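Local coordinates for Alpha/beta hydrolase (Pseudomonas aeruginosa PAO1, PDB 4R1D), which probably acts as a calcium-binding lipase effector of the H2 type VI secretion system, captured here in complex with its partner Tli4, at residues S142-V147 with Q536-N540; E152-D156 with Q165-N169; A172-P176 with G187-E191; R196-F202 with T556-W561; S516-G520 with R543-A547. All coordinates share one frame; numbering follows the deposited sequence.

Interaction 1 (S142-V147 with Q536-N540); sequences SAYNPV and QESYN
Gln536 meets Ala143 with both its backbone and its amide: Ala143 CB lies 3.6 Å from Gln536 O and 3.8 Å from Gln536 OE1. The amide comes round to this methyl because CG starts opposite the backbone N (chi1 178°) and the chain then folds back at chi2. Ala143 CB in turn covers the centre of one face of the Tyr144 ring, whose hydroxyl is hydrogen-bonded to Gly56 N. Glu537 follows, bending over the start of 142-147; its OE2 stays 3.9 Å from Ser142 OG and has Gln303 as its hydrogen-bond partner. At Tyr539 the two backbones are joined through one water, which donates to Ala143 O (2.9 Å) and Gln536 O and accepts from Tyr539 N. Helix 141-155 is kinked here, and Val147 N makes no bond to the preceding turn, so the water occupies Ala143 O in place of the usual helical donor. Val147 lays both methyls obliquely against the base of Tyr539, CG1 3.7 Å from Tyr539 CB and CG2 3.8 Å from Tyr539 CD1. Farther out, Tyr539 OH reaches Thr254 O. Asn540 ends the segment with its side chain beside the Pro146 ring. The arrangement illustrates an α/β-hydrolase core, in which the loop between the last strand and last helix, the usual carrier of the catalytic histidine, lies near the end of the central strand 250-255.

Interaction 2 (E152-D156 with Q165-N169); sequences ERRLD and QAWWN. With CA (calcium ion), chain C.
Trp168 NE1 donates to Arg154 O over 2.8 Å, at an N-H...O angle of 149°. The acceptor lies close to the indole plane, whereas the nitrogen stands above the carbonyl plane, tilted from it and not on a lone pair. That carbonyl belongs to the last turn of helix 141-155, and the indole of the following loop supplies it with a donor. The benzo side of the same ring is packed as well: Trp168 CZ2 is 3.8 Å from Arg154 CB and 3.9 Å from Leu155 CD2. Arg154 also engages the neighbouring indole. Its chain turns at chi2 (-90°) and sets the guanidinium flat on Trp167, the planes only 13° apart and the centres separated by 4.3 Å; Arg154 NE lies over the indole toward its rim, 3.4 Å from Trp167 CG. Trp167 meanwhile turns its edge, at CE3, toward a face of Trp168, and Leu549 of helix 542-556 touches both Arg154 and Trp167. The same helical turn and the residue after it also bind the metal. Glu152 OE2 binds calcium at 2.4 Å and Asp156 binds it with both carboxylate oxygens, while Glu152 OE1 is held by Arg134 and Val204 N. With Phe202 O, Asp203 OD1 and two waters the shell reaches seven oxygen atoms, an oxygen-only coordination characteristic of calcium sites in proteins.

Interaction 3 (A172-P176 with G187-E191); sequences ALSPP and GPIDE
With CG1 set opposite its own carbonyl carbon (chi1 -73°) and the chain extended beyond, Ile189 sends CD1 to within 3.6 Å of Ala172 O. Leu173 starts in the same sense; with its CD1 extended (chi2 177°), the other branch, Leu173 CD2, turns to 3.5 Å from Ile189 O and alongside Ile189 CG2. No direct hydrogen bond joins the two segments. One water does the joining instead, donating to Ala172 O (2.7 Å) and Ser174 O and accepting from Ile189 N at 2.8 Å, which gives three backbone polar atoms a partner between two parts of the long connection from strand 163-164 to helix 191-197. The second part runs straight into that helix, where Asp190 is the N-cap and its OD1 accepts from Glu193 N. On the other flank the prolines meet ring to ring: Pro176 CD sits 4.0 Å from Pro188 CD, and Pro176 CG lies 3.5 Å from Gly187 O. Helix 542-556 runs behind both parts, its Tyr550 hydroxyl hydrogen-bonded to Gly187 O and Lys554 NZ to Pro188 O.

Interaction 4 (R196-F202 with T556-W561); sequences RASRYQF and TQLADW. With CA (calcium ion), chain C.
Tyr200 OH donates to Asp560 O over a long 3.2 Å, standing well above the carbonyl plane. The same end of the phenol touches Ala559, with CB 3.6 Å from Tyr200 CZ. Nearer the ring's root, Thr556 CG2 lies 3.8 Å from Tyr200 CD2 and 3.9 Å from Ala197 CA. The branches of Thr556 divide the work, for OG1, placed beside the backbone N (chi1 -63°), faces the edge of the Phe202 ring in its plane, 3.4 Å from CE1, while remaining hydrogen-bonded to Val552 O. Behind these contacts stand two type I turns, Ala197 to Tyr200 and Thr556 to Ala559, which shape the two segments. Arg196 extends towards the poorly ordered Trp561, where the modelled chain ends. Two residues past Tyr200 the strand reaches the metal: Phe202 O binds calcium at 2.4 Å. Phe202 thus serves metal with its backbone and packing with its ring. The contact is mostly apolar, with one clear but long hydrogen bond, and places the last modelled residues beside the calcium-binding strand.

Interaction 5 (S516-G520 with R543-A547); sequences SFRHG and RAQWA
Arg543 and His519 join the last helix to the edge strand of the parallel α/β-hydrolase sheet. The short axes of strand 516-519 and helix 543-547 run almost exactly antiparallel (173°) and 10.2 Å apart, as expected where a helix returns over the strand that precedes it. Arg543 CB begins the contact with a CH-pi interaction, standing 3.6 Å from the centroid of the His519 ring and only 9° off its normal. A chi1 of -68° swings CG beside the backbone N, and the chain continues across the imidazole, Arg543 CD passing 3.9 Å from His519 CD2. The bend at chi3 then lays one guanidinium face over His519 CB. NE forms a salt bridge with Asp541 and NH2 a hydrogen bond to Arg531 O, which fix the guanidinium; NH1 merely passes Gly520 N. A turn later along the helix, Ala547 CB covers one face of Phe517 towards its rim, while Trp546 CZ3 approaches Phe517 CE2 at 3.6 Å with the two rings set obliquely. Tyr533 OH binds His519 ND1. The other imidazole nitrogen, His519 NE2, shares a hydrogen bond with a water 2.9 Å away, and that water donates to Arg543 O at 2.8 Å.

How the interactions relate
Helix 542-556, with the chain on either side of it, links the set: it faces the edge strand in interaction 5, follows the loop of interaction 1, leads into the tail of interaction 4, and touches interactions 2 and 3. Interaction 5 is fully buried and relies on rings, an arginine chain and one methyl; the others are partly buried. Waters join backbone atoms in interactions 1 and 3, but imidazole to carbonyl in interaction 5. Interaction 2 adds a guanidinium stack, while interaction 4, near the chain end, is mostly apolar. Interactions 1 and 2 share helix 141-155; interactions 2 and 4 contribute to one calcium site, with Asp203 as a further ligand. Trp546 connects interaction 5 to Trp167 and Ser174.

Interaction 1 (S142-V147 with Q536-N540)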
# COMPACT_ATOMS: atom_id res chain seq x y z
N SER A 142 9.12 -13.54 3.75
CA SER A 142 9.33 -14.71 2.88
C SER A 142 9.62 -14.32 1.43
O SER A 142 10.43 -14.95 0.75
CB SER A 142 8.12 -15.65 2.94
OG SER A 142 6.98 -15.01 2.38
N ALA A 143 8.94 -13.29 0.95
CA ALA A 143 9.07 -12.89 -0.45
C ALA A 143 10.40 -12.24 -0.77
O ALA A 143 10.93 -12.42 -1.88
CB ALA A 143 7.93 -11.98 -0.85
N TYR A 144 10.95 -11.50 0.20
CA TYR A 144 12.10 -10.63 -0.07
C TYR A 144 13.36 -10.85 0.76
O TYR A 144 14.46 -10.60 0.27
CB TYR A 144 11.68 -9.18 0.08
CG TYR A 144 10.58 -8.79 -0.88
CD1 TYR A 144 10.67 -9.09 -2.24
CD2 TYR A 144 9.45 -8.14 -0.43
CE1 TYR A 144 9.66 -8.72 -3.12
CE2 TYR A 144 8.45 -7.76 -1.29
CZ TYR A 144 8.55 -8.05 -2.64
OH TYR A 144 7.53 -7.66 -3.49
N ASN A 145 13.24 -11.28 2.01
CA ASN A 145 14.45 -11.46 2.83
C ASN A 145 15.46 -12.49 2.26
O ASN A 145 16.66 -12.23 2.27
CB ASN A 145 14.11 -11.75 4.31
CG ASN A 145 13.77 -10.48 5.11
OD1 ASN A 145 13.98 -10.44 6.32
ND2 ASN A 145 13.27 -9.45 4.44
N PRO A 146 14.97 -13.63 1.75
CA PRO A 146 15.90 -14.59 1.15
C PRO A 146 16.73 -14.00 0.01
O PRO A 146 17.94 -14.19 -0.01
CB PRO A 146 14.99 -15.72 0.66
CG PRO A 146 13.78 -15.65 1.54
CD PRO A 146 13.59 -14.15 1.80
N VAL A 147 16.12 -13.29 -0.93
CA VAL A 147 16.92 -12.79 -2.06
C VAL A 147 17.86 -11.65 -1.64
O VAL A 147 18.97 -11.53 -2.16
CB VAL A 147 16.04 -12.37 -3.25
CG1 VAL A 147 15.24 -11.11 -2.93
CG2 VAL A 147 16.90 -12.17 -4.51
N GLN A 536 4.47 -13.35 -6.72
CA GLN A 536 4.77 -12.91 -5.38
C GLN A 536 6.09 -13.49 -4.92
O GLN A 536 6.86 -12.83 -4.21
CB GLN A 536 3.68 -13.35 -4.42
CG GLN A 536 3.98 -12.95 -3.00
CD GLN A 536 3.88 -11.46 -2.83
OE1 GLN A 536 4.89 -10.74 -2.83
NE2 GLN A 536 2.66 -10.96 -2.68
N GLU A 537 6.34 -14.73 -5.32
CA GLU A 537 7.51 -15.46 -4.87
C GLU A 537 8.62 -15.51 -5.93
O GLU A 537 9.53 -16.32 -5.82
CB GLU A 537 7.12 -16.90 -4.50
CG GLU A 537 6.11 -17.01 -3.38
CD GLU A 537 6.64 -16.48 -2.07
OE1 GLU A 537 7.83 -16.70 -1.79
OE2 GLU A 537 5.88 -15.84 -1.32
N SER A 538 8.55 -14.66 -6.95
CA SER A 538 9.49 -14.77 -8.08
C SER A 538 10.97 -14.77 -7.66
O SER A 538 11.78 -15.50 -8.24
CB SER A 538 9.19 -13.71 -9.16
OG SER A 538 9.43 -12.38 -8.71
N TYR A 539 11.32 -13.96 -6.67
CA TYR A 539 12.73 -13.84 -6.30
C TYR A 539 13.21 -15.03 -5.50
O TYR A 539 14.38 -15.11 -5.13
CB TYR A 539 13.02 -12.53 -5.56
CG TYR A 539 13.44 -11.42 -6.49
CD1 TYR A 539 14.50 -11.61 -7.40
CD2 TYR A 539 12.79 -10.20 -6.49
CE1 TYR A 539 14.89 -10.61 -8.24
CE2 TYR A 539 13.18 -9.18 -7.35
CZ TYR A 539 14.23 -9.40 -8.23
OH TYR A 539 14.62 -8.39 -9.08
N ASN A 540 12.30 -15.95 -5.21
CA ASN A 540 12.71 -17.24 -4.62
C ASN A 540 12.97 -18.33 -5.67
O ASN A 540 13.26 -19.48 -5.33
CB ASN A 540 11.68 -17.69 -3.58
CG ASN A 540 11.67 -16.78 -2.36
OD1 ASN A 540 10.62 -16.32 -1.91
ND2 ASN A 540 12.86 -16.50 -1.84
O HOH W 1 9.74 -12.68 -4.53

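Interaction 2 (E152-D156 with Q165-N169)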
# COMPACT_ATOMS: atom_id res chain seq x y z
N GLU A 152 23.50 -10.46 -0.82
CA GLU A 152 24.50 -9.95 0.12
C GLU A 152 25.67 -10.93 0.24
O GLU A 152 26.83 -10.53 0.12
CB GLU A 152 23.86 -9.72 1.50
CG GLU A 152 24.78 -9.04 2.51
CD GLU A 152 24.77 -7.53 2.42
OE1 GLU A 152 23.76 -6.95 1.98
OE2 GLU A 152 25.77 -6.90 2.79
N ARG A 153 25.37 -12.20 0.47
CA ARG A 153 26.44 -13.18 0.64
C ARG A 153 27.17 -13.46 -0.66
O ARG A 153 28.40 -13.59 -0.69
CB ARG A 153 25.96 -14.48 1.30
CG ARG A 153 25.03 -15.39 0.51
CD ARG A 153 24.73 -16.66 1.33
NE ARG A 153 23.96 -17.65 0.59
CZ ARG A 153 24.49 -18.72 0.01
NH1 ARG A 153 25.79 -18.97 0.10
NH2 ARG A 153 23.70 -19.56 -0.66
N ARG A 154 26.41 -13.56 -1.75
CA ARG A 154 27.05 -13.80 -3.05
C ARG A 154 27.98 -12.64 -3.42
O ARG A 154 29.12 -12.86 -3.82
CB ARG A 154 25.99 -14.02 -4.14
CG ARG A 154 25.23 -15.35 -4.02
CD ARG A 154 25.93 -16.47 -4.78
NE ARG A 154 25.12 -17.69 -4.83
CZ ARG A 154 25.31 -18.75 -4.05
NH1 ARG A 154 26.29 -18.75 -3.16
NH2 ARG A 154 24.52 -19.81 -4.17
N LEU A 155 27.51 -11.41 -3.27
CA LEU A 155 28.31 -10.26 -3.69
C LEU A 155 29.49 -9.98 -2.75
O LEU A 155 30.45 -9.30 -3.14
CB LEU A 155 27.44 -9.02 -3.90
CG LEU A 155 26.41 -9.16 -5.03
CD1 LEU A 155 25.34 -8.07 -4.95
CD2 LEU A 155 27.08 -9.15 -6.40
N ASP A 156 29.40 -10.50 -1.53
CA ASP A 156 30.46 -10.37 -0.54
C ASP A 156 31.49 -11.50 -0.70
O ASP A 156 32.51 -11.53 -0.01
CB ASP A 156 29.89 -10.43 0.89
CG ASP A 156 29.23 -9.13 1.31
OD1 ASP A 156 29.35 -8.14 0.56
OD2 ASP A 156 28.58 -9.10 2.39
N GLN A 165 34.80 -17.87 -6.18
CA GLN A 165 34.12 -18.64 -5.16
C GLN A 165 32.88 -19.36 -5.70
O GLN A 165 32.56 -19.27 -6.89
CB GLN A 165 33.77 -17.73 -3.97
CG GLN A 165 35.01 -17.12 -3.33
CD GLN A 165 34.70 -16.34 -2.05
OE1 GLN A 165 34.21 -16.90 -1.07
NE2 GLN A 165 34.98 -15.05 -2.07
N ALA A 166 32.20 -20.09 -4.82
CA ALA A 166 31.06 -20.92 -5.18
C ALA A 166 30.01 -20.14 -5.95
O ALA A 166 29.78 -18.96 -5.68
CB ALA A 166 30.44 -21.55 -3.93
N TRP A 167 29.39 -20.83 -6.91
CA TRP A 167 28.33 -20.26 -7.75
C TRP A 167 28.90 -19.37 -8.85
O TRP A 167 28.62 -19.57 -10.04
CB TRP A 167 27.27 -19.54 -6.91
CG TRP A 167 25.99 -19.32 -7.67
CD1 TRP A 167 24.95 -20.19 -7.80
CD2 TRP A 167 25.64 -18.16 -8.44
NE1 TRP A 167 23.96 -19.64 -8.59
CE2 TRP A 167 24.37 -18.40 -9.00
CE3 TRP A 167 26.28 -16.95 -8.70
CZ2 TRP A 167 23.72 -17.46 -9.80
CZ3 TRP A 167 25.64 -16.02 -9.50
CH2 TRP A 167 24.37 -16.28 -10.04
N TRP A 168 29.72 -18.39 -8.46
CA TRP A 168 30.35 -17.50 -9.43
C TRP A 168 31.25 -18.30 -10.37
O TRP A 168 31.44 -17.93 -11.52
CB TRP A 168 31.19 -16.43 -8.73
CG TRP A 168 30.40 -15.50 -7.86
CD1 TRP A 168 30.45 -15.42 -6.50
CD2 TRP A 168 29.42 -14.55 -8.29
NE1 TRP A 168 29.57 -14.45 -6.05
CE2 TRP A 168 28.92 -13.91 -7.13
CE3 TRP A 168 28.91 -14.18 -9.54
CZ2 TRP A 168 27.95 -12.91 -7.19
CZ3 TRP A 168 27.95 -13.18 -9.60
CH2 TRP A 168 27.48 -12.56 -8.43
N ASN A 169 31.81 -19.39 -9.86
CA ASN A 169 32.78 -20.16 -10.65
C ASN A 169 32.16 -21.15 -11.62
O ASN A 169 32.88 -21.85 -12.34
CB ASN A 169 33.78 -20.88 -9.73
CG ASN A 169 33.17 -22.04 -8.97
OD1 ASN A 169 32.03 -22.44 -9.21
ND2 ASN A 169 33.94 -22.59 -8.04
CA CA C . 28.06 -6.59 2.06
O HOH W 2 28.13 -6.64 4.64
O HOH W 3 30.52 -5.73 2.46

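Interaction 3 (A172-P176 with G187-E191)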
# COMPACT_ATOMS: atom_id res chain seq x y z
N ALA A 172 27.16 -18.87 -12.48
CA ALA A 172 27.14 -17.50 -12.98
C ALA A 172 27.59 -17.37 -14.42
O ALA A 172 27.26 -16.39 -15.07
CB ALA A 172 27.98 -16.60 -12.10
N LEU A 173 28.33 -18.35 -14.92
CA LEU A 173 28.96 -18.22 -16.25
C LEU A 173 28.04 -18.67 -17.39
O LEU A 173 28.44 -18.65 -18.55
CB LEU A 173 30.28 -19.00 -16.29
CG LEU A 173 31.23 -18.68 -15.13
CD1 LEU A 173 32.49 -19.55 -15.18
CD2 LEU A 173 31.62 -17.19 -15.12
N SER A 174 26.83 -19.08 -17.04
CA SER A 174 25.84 -19.57 -18.00
C SER A 174 25.63 -18.60 -19.18
O SER A 174 25.53 -17.39 -19.00
CB SER A 174 24.52 -19.83 -17.26
OG SER A 174 23.56 -20.38 -18.11
N PRO A 175 25.59 -19.14 -20.42
CA PRO A 175 25.23 -18.25 -21.53
C PRO A 175 23.85 -17.66 -21.28
O PRO A 175 22.95 -18.41 -20.93
CB PRO A 175 25.19 -19.19 -22.73
CG PRO A 175 26.18 -20.27 -22.36
CD PRO A 175 25.99 -20.47 -20.88
N PRO A 176 23.68 -16.34 -21.44
CA PRO A 176 22.39 -15.71 -21.13
C PRO A 176 21.20 -16.36 -21.85
O PRO A 176 20.12 -16.42 -21.28
CB PRO A 176 22.58 -14.26 -21.60
CG PRO A 176 24.06 -14.03 -21.48
CD PRO A 176 24.72 -15.36 -21.79
N GLY A 187 26.36 -10.78 -23.29
CA GLY A 187 27.05 -12.05 -23.32
C GLY A 187 27.26 -12.59 -21.93
O GLY A 187 26.85 -11.96 -20.95
N PRO A 188 27.88 -13.76 -21.82
CA PRO A 188 28.09 -14.37 -20.50
C PRO A 188 29.02 -13.53 -19.65
O PRO A 188 29.80 -12.74 -20.19
CB PRO A 188 28.76 -15.71 -20.83
CG PRO A 188 29.40 -15.48 -22.16
CD PRO A 188 28.46 -14.59 -22.90
N ILE A 189 28.93 -13.69 -18.34
CA ILE A 189 29.90 -13.12 -17.42
C ILE A 189 31.24 -13.83 -17.66
O ILE A 189 31.26 -15.04 -17.91
CB ILE A 189 29.46 -13.33 -15.97
CG1 ILE A 189 28.27 -12.41 -15.63
CG2 ILE A 189 30.60 -13.09 -15.00
CD1 ILE A 189 27.48 -12.85 -14.39
N ASP A 190 32.33 -13.07 -17.62
CA ASP A 190 33.65 -13.67 -17.75
C ASP A 190 34.51 -13.40 -16.52
O ASP A 190 34.10 -12.70 -15.59
CB ASP A 190 34.36 -13.25 -19.06
CG ASP A 190 34.78 -11.79 -19.09
OD1 ASP A 190 35.02 -11.17 -18.03
OD2 ASP A 190 34.90 -11.25 -20.21
N GLU A 191 35.71 -13.98 -16.51
CA GLU A 191 36.55 -13.93 -15.31
C GLU A 191 37.04 -12.51 -15.02
O GLU A 191 37.12 -12.10 -13.86
CB GLU A 191 37.75 -14.89 -15.45
CG GLU A 191 38.55 -15.03 -14.16
CD GLU A 191 39.72 -15.98 -14.29
OE1 GLU A 191 39.83 -16.66 -15.34
OE2 GLU A 191 40.53 -16.04 -13.35
O HOH W 4 26.90 -15.44 -17.61

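Interaction 4 (R196-F202 with T556-W561)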
# COMPACT_ATOMS: atom_id res chain seq x y z
N ARG A 196 36.93 -7.71 -11.61
CA ARG A 196 36.63 -6.29 -11.50
C ARG A 196 35.56 -6.06 -10.44
O ARG A 196 35.67 -5.16 -9.63
CB ARG A 196 36.16 -5.74 -12.84
CG ARG A 196 35.62 -4.32 -12.74
CD ARG A 196 36.70 -3.36 -12.26
NE ARG A 196 36.96 -2.24 -13.17
CZ ARG A 196 36.63 -2.20 -14.46
NH1 ARG A 196 36.02 -3.22 -15.05
NH2 ARG A 196 36.94 -1.12 -15.17
N ALA A 197 34.51 -6.87 -10.48
CA ALA A 197 33.39 -6.65 -9.57
C ALA A 197 33.83 -6.88 -8.13
O ALA A 197 33.34 -6.22 -7.21
CB ALA A 197 32.22 -7.54 -9.94
N SER A 198 34.78 -7.80 -7.94
CA SER A 198 35.23 -8.16 -6.59
C SER A 198 35.98 -7.02 -5.91
O SER A 198 36.26 -7.07 -4.72
CB SER A 198 36.10 -9.41 -6.62
OG SER A 198 37.40 -9.12 -7.11
N ARG A 199 36.30 -5.98 -6.67
CA ARG A 199 36.98 -4.83 -6.10
C ARG A 199 36.04 -3.94 -5.31
O ARG A 199 36.49 -3.05 -4.58
CB ARG A 199 37.71 -4.05 -7.20
CG ARG A 199 38.75 -4.91 -7.89
CD ARG A 199 39.69 -4.10 -8.76
NE ARG A 199 39.57 -4.43 -10.18
CZ ARG A 199 40.36 -5.27 -10.84
NH1 ARG A 199 41.35 -5.90 -10.20
NH2 ARG A 199 40.17 -5.49 -12.13
N TYR A 200 34.74 -4.18 -5.44
CA TYR A 200 33.73 -3.36 -4.76
C TYR A 200 33.09 -4.07 -3.58
O TYR A 200 33.02 -5.29 -3.55
CB TYR A 200 32.63 -2.96 -5.75
CG TYR A 200 33.12 -2.10 -6.87
CD1 TYR A 200 33.13 -0.71 -6.76
CD2 TYR A 200 33.61 -2.67 -8.04
CE1 TYR A 200 33.59 0.08 -7.79
CE2 TYR A 200 34.07 -1.89 -9.07
CZ TYR A 200 34.06 -0.52 -8.94
OH TYR A 200 34.52 0.25 -9.98
N GLN A 201 32.65 -3.30 -2.58
CA GLN A 201 31.90 -3.87 -1.47
C GLN A 201 30.42 -3.58 -1.65
O GLN A 201 29.97 -2.43 -1.55
CB GLN A 201 32.39 -3.31 -0.12
CG GLN A 201 33.83 -3.67 0.23
CD GLN A 201 34.85 -2.84 -0.55
OE1 GLN A 201 34.53 -1.79 -1.09
NE2 GLN A 201 36.09 -3.32 -0.60
N PHE A 202 29.65 -4.63 -1.94
CA PHE A 202 28.22 -4.46 -2.17
C PHE A 202 27.51 -4.63 -0.84
O PHE A 202 27.87 -5.50 -0.06
CB PHE A 202 27.71 -5.50 -3.15
CG PHE A 202 28.37 -5.45 -4.50
CD1 PHE A 202 27.80 -4.73 -5.54
CD2 PHE A 202 29.57 -6.11 -4.72
CE1 PHE A 202 28.42 -4.69 -6.78
CE2 PHE A 202 30.19 -6.07 -5.97
CZ PHE A 202 29.61 -5.36 -6.99
N THR A 556 28.01 -3.25 -12.88
CA THR A 556 29.22 -2.90 -12.14
C THR A 556 30.43 -2.60 -13.04
O THR A 556 31.32 -1.81 -12.67
CB THR A 556 29.56 -4.03 -11.12
OG1 THR A 556 28.49 -4.13 -10.16
CG2 THR A 556 30.85 -3.75 -10.39
N GLN A 557 30.48 -3.21 -14.21
CA GLN A 557 31.57 -2.96 -15.15
C GLN A 557 31.66 -1.48 -15.52
O GLN A 557 32.71 -0.98 -15.92
CB GLN A 557 31.44 -3.84 -16.39
CG GLN A 557 31.27 -5.33 -16.08
CD GLN A 557 32.29 -5.87 -15.08
OE1 GLN A 557 31.94 -6.48 -14.06
NE2 GLN A 557 33.57 -5.65 -15.38
N LEU A 558 30.54 -0.77 -15.35
CA LEU A 558 30.47 0.66 -15.64
C LEU A 558 30.96 1.56 -14.50
O LEU A 558 31.15 2.76 -14.69
CB LEU A 558 29.03 1.05 -16.01
CG LEU A 558 28.51 0.32 -17.24
CD1 LEU A 558 27.04 0.62 -17.46
CD2 LEU A 558 29.33 0.72 -18.47
N ALA A 559 31.16 0.98 -13.32
CA ALA A 559 31.53 1.78 -12.16
C ALA A 559 32.93 2.34 -12.36
O ALA A 559 33.81 1.64 -12.86
CB ALA A 559 31.47 0.93 -10.90
N ASP A 560 33.14 3.59 -11.98
CA ASP A 560 34.46 4.19 -12.08
C ASP A 560 35.32 3.75 -10.91
O ASP A 560 34.79 3.41 -9.85
CB ASP A 560 34.36 5.72 -12.13
CG ASP A 560 33.97 6.23 -13.50
OD1 ASP A 560 34.56 5.76 -14.51
OD2 ASP A 560 33.08 7.10 -13.58
N TRP A 561 36.63 3.76 -11.10
CA TRP A 561 37.57 3.47 -10.01
C TRP A 561 38.99 3.21 -10.53
O TRP A 561 39.39 3.72 -11.57
CB TRP A 561 37.08 2.29 -9.17
CG TRP A 561 38.13 1.27 -8.91
CD1 TRP A 561 38.72 0.99 -7.72
CD2 TRP A 561 38.72 0.40 -9.88
NE1 TRP A 561 39.64 -0.02 -7.88
CE2 TRP A 561 39.66 -0.40 -9.19
CE3 TRP A 561 38.54 0.20 -11.25
CZ2 TRP A 561 40.43 -1.36 -9.84
CZ3 TRP A 561 39.30 -0.75 -11.89
CH2 TRP A 561 40.23 -1.52 -11.18
CA CA C . 28.06 -6.59 2.06
O HOH W 2 28.13 -6.64 4.64
O HOH W 3 30.52 -5.73 2.46

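Interaction 5 (S516-G520 with R543-A547)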
# COMPACT_ATOMS: atom_id res chain seq x y z
N SER A 516 16.73 -8.89 -21.45
CA SER A 516 15.38 -9.30 -21.03
C SER A 516 15.32 -10.83 -20.97
O SER A 516 15.57 -11.53 -21.98
CB SER A 516 14.32 -8.75 -21.99
OG SER A 516 13.01 -9.17 -21.64
N PHE A 517 15.03 -11.36 -19.78
CA PHE A 517 14.96 -12.81 -19.57
C PHE A 517 13.52 -13.28 -19.45
O PHE A 517 12.79 -12.91 -18.51
CB PHE A 517 15.76 -13.21 -18.33
CG PHE A 517 17.22 -12.88 -18.44
CD1 PHE A 517 17.67 -11.58 -18.23
CD2 PHE A 517 18.15 -13.86 -18.77
CE1 PHE A 517 19.00 -11.26 -18.34
CE2 PHE A 517 19.48 -13.55 -18.89
CZ PHE A 517 19.92 -12.25 -18.66
N ARG A 518 13.11 -14.08 -20.43
CA ARG A 518 11.74 -14.54 -20.54
C ARG A 518 11.65 -15.93 -19.90
O ARG A 518 12.01 -16.94 -20.51
CB ARG A 518 11.35 -14.56 -22.01
CG ARG A 518 9.91 -14.93 -22.37
CD ARG A 518 9.78 -14.75 -23.89
NE ARG A 518 8.47 -15.07 -24.45
CZ ARG A 518 7.46 -14.21 -24.57
NH1 ARG A 518 7.58 -12.97 -24.12
NH2 ARG A 518 6.32 -14.61 -25.14
N HIS A 519 11.19 -15.98 -18.66
CA HIS A 519 11.24 -17.22 -17.89
C HIS A 519 9.92 -18.00 -17.98
O HIS A 519 8.84 -17.42 -17.89
CB HIS A 519 11.61 -16.96 -16.42
CG HIS A 519 13.01 -16.45 -16.25
ND1 HIS A 519 13.35 -15.49 -15.32
CD2 HIS A 519 14.16 -16.78 -16.88
CE1 HIS A 519 14.64 -15.24 -15.40
NE2 HIS A 519 15.16 -16.00 -16.34
N GLY A 520 10.01 -19.31 -18.14
CA GLY A 520 8.81 -20.12 -18.20
C GLY A 520 8.56 -20.70 -19.58
O GLY A 520 9.42 -20.65 -20.46
N ARG A 543 16.05 -18.75 -11.30
CA ARG A 543 16.24 -17.94 -12.50
C ARG A 543 16.18 -16.44 -12.22
O ARG A 543 16.92 -15.65 -12.83
CB ARG A 543 15.21 -18.31 -13.56
CG ARG A 543 15.41 -19.71 -14.12
CD ARG A 543 14.16 -20.14 -14.87
NE ARG A 543 13.07 -20.39 -13.94
CZ ARG A 543 11.93 -20.99 -14.28
NH1 ARG A 543 11.75 -21.38 -15.53
NH2 ARG A 543 11.00 -21.21 -13.37
N ALA A 544 15.28 -16.05 -11.32
CA ALA A 544 15.15 -14.63 -10.97
C ALA A 544 16.41 -14.18 -10.25
O ALA A 544 16.90 -13.08 -10.49
CB ALA A 544 13.92 -14.40 -10.08
N GLN A 545 16.91 -15.04 -9.36
CA GLN A 545 18.14 -14.79 -8.61
C GLN A 545 19.33 -14.67 -9.55
O GLN A 545 20.16 -13.76 -9.41
CB GLN A 545 18.36 -15.90 -7.57
CG GLN A 545 17.21 -15.97 -6.54
CD GLN A 545 17.27 -17.18 -5.63
OE1 GLN A 545 18.06 -18.10 -5.85
NE2 GLN A 545 16.43 -17.19 -4.60
N TRP A 546 19.42 -15.60 -10.49
CA TRP A 546 20.50 -15.59 -11.48
C TRP A 546 20.45 -14.28 -12.25
O TRP A 546 21.46 -13.61 -12.40
CB TRP A 546 20.34 -16.76 -12.47
CG TRP A 546 21.56 -16.95 -13.34
CD1 TRP A 546 22.60 -17.81 -13.10
CD2 TRP A 546 21.89 -16.26 -14.56
NE1 TRP A 546 23.54 -17.71 -14.10
CE2 TRP A 546 23.13 -16.76 -15.00
CE3 TRP A 546 21.25 -15.27 -15.32
CZ2 TRP A 546 23.75 -16.29 -16.16
CZ3 TRP A 546 21.86 -14.81 -16.47
CH2 TRP A 546 23.10 -15.33 -16.89
N ALA A 547 19.28 -13.94 -12.77
CA ALA A 547 19.16 -12.72 -13.57
C ALA A 547 19.50 -11.44 -12.79
O ALA A 547 20.02 -10.49 -13.37
CB ALA A 547 17.76 -12.63 -14.21
O HOH W 5 17.85 -16.40 -15.36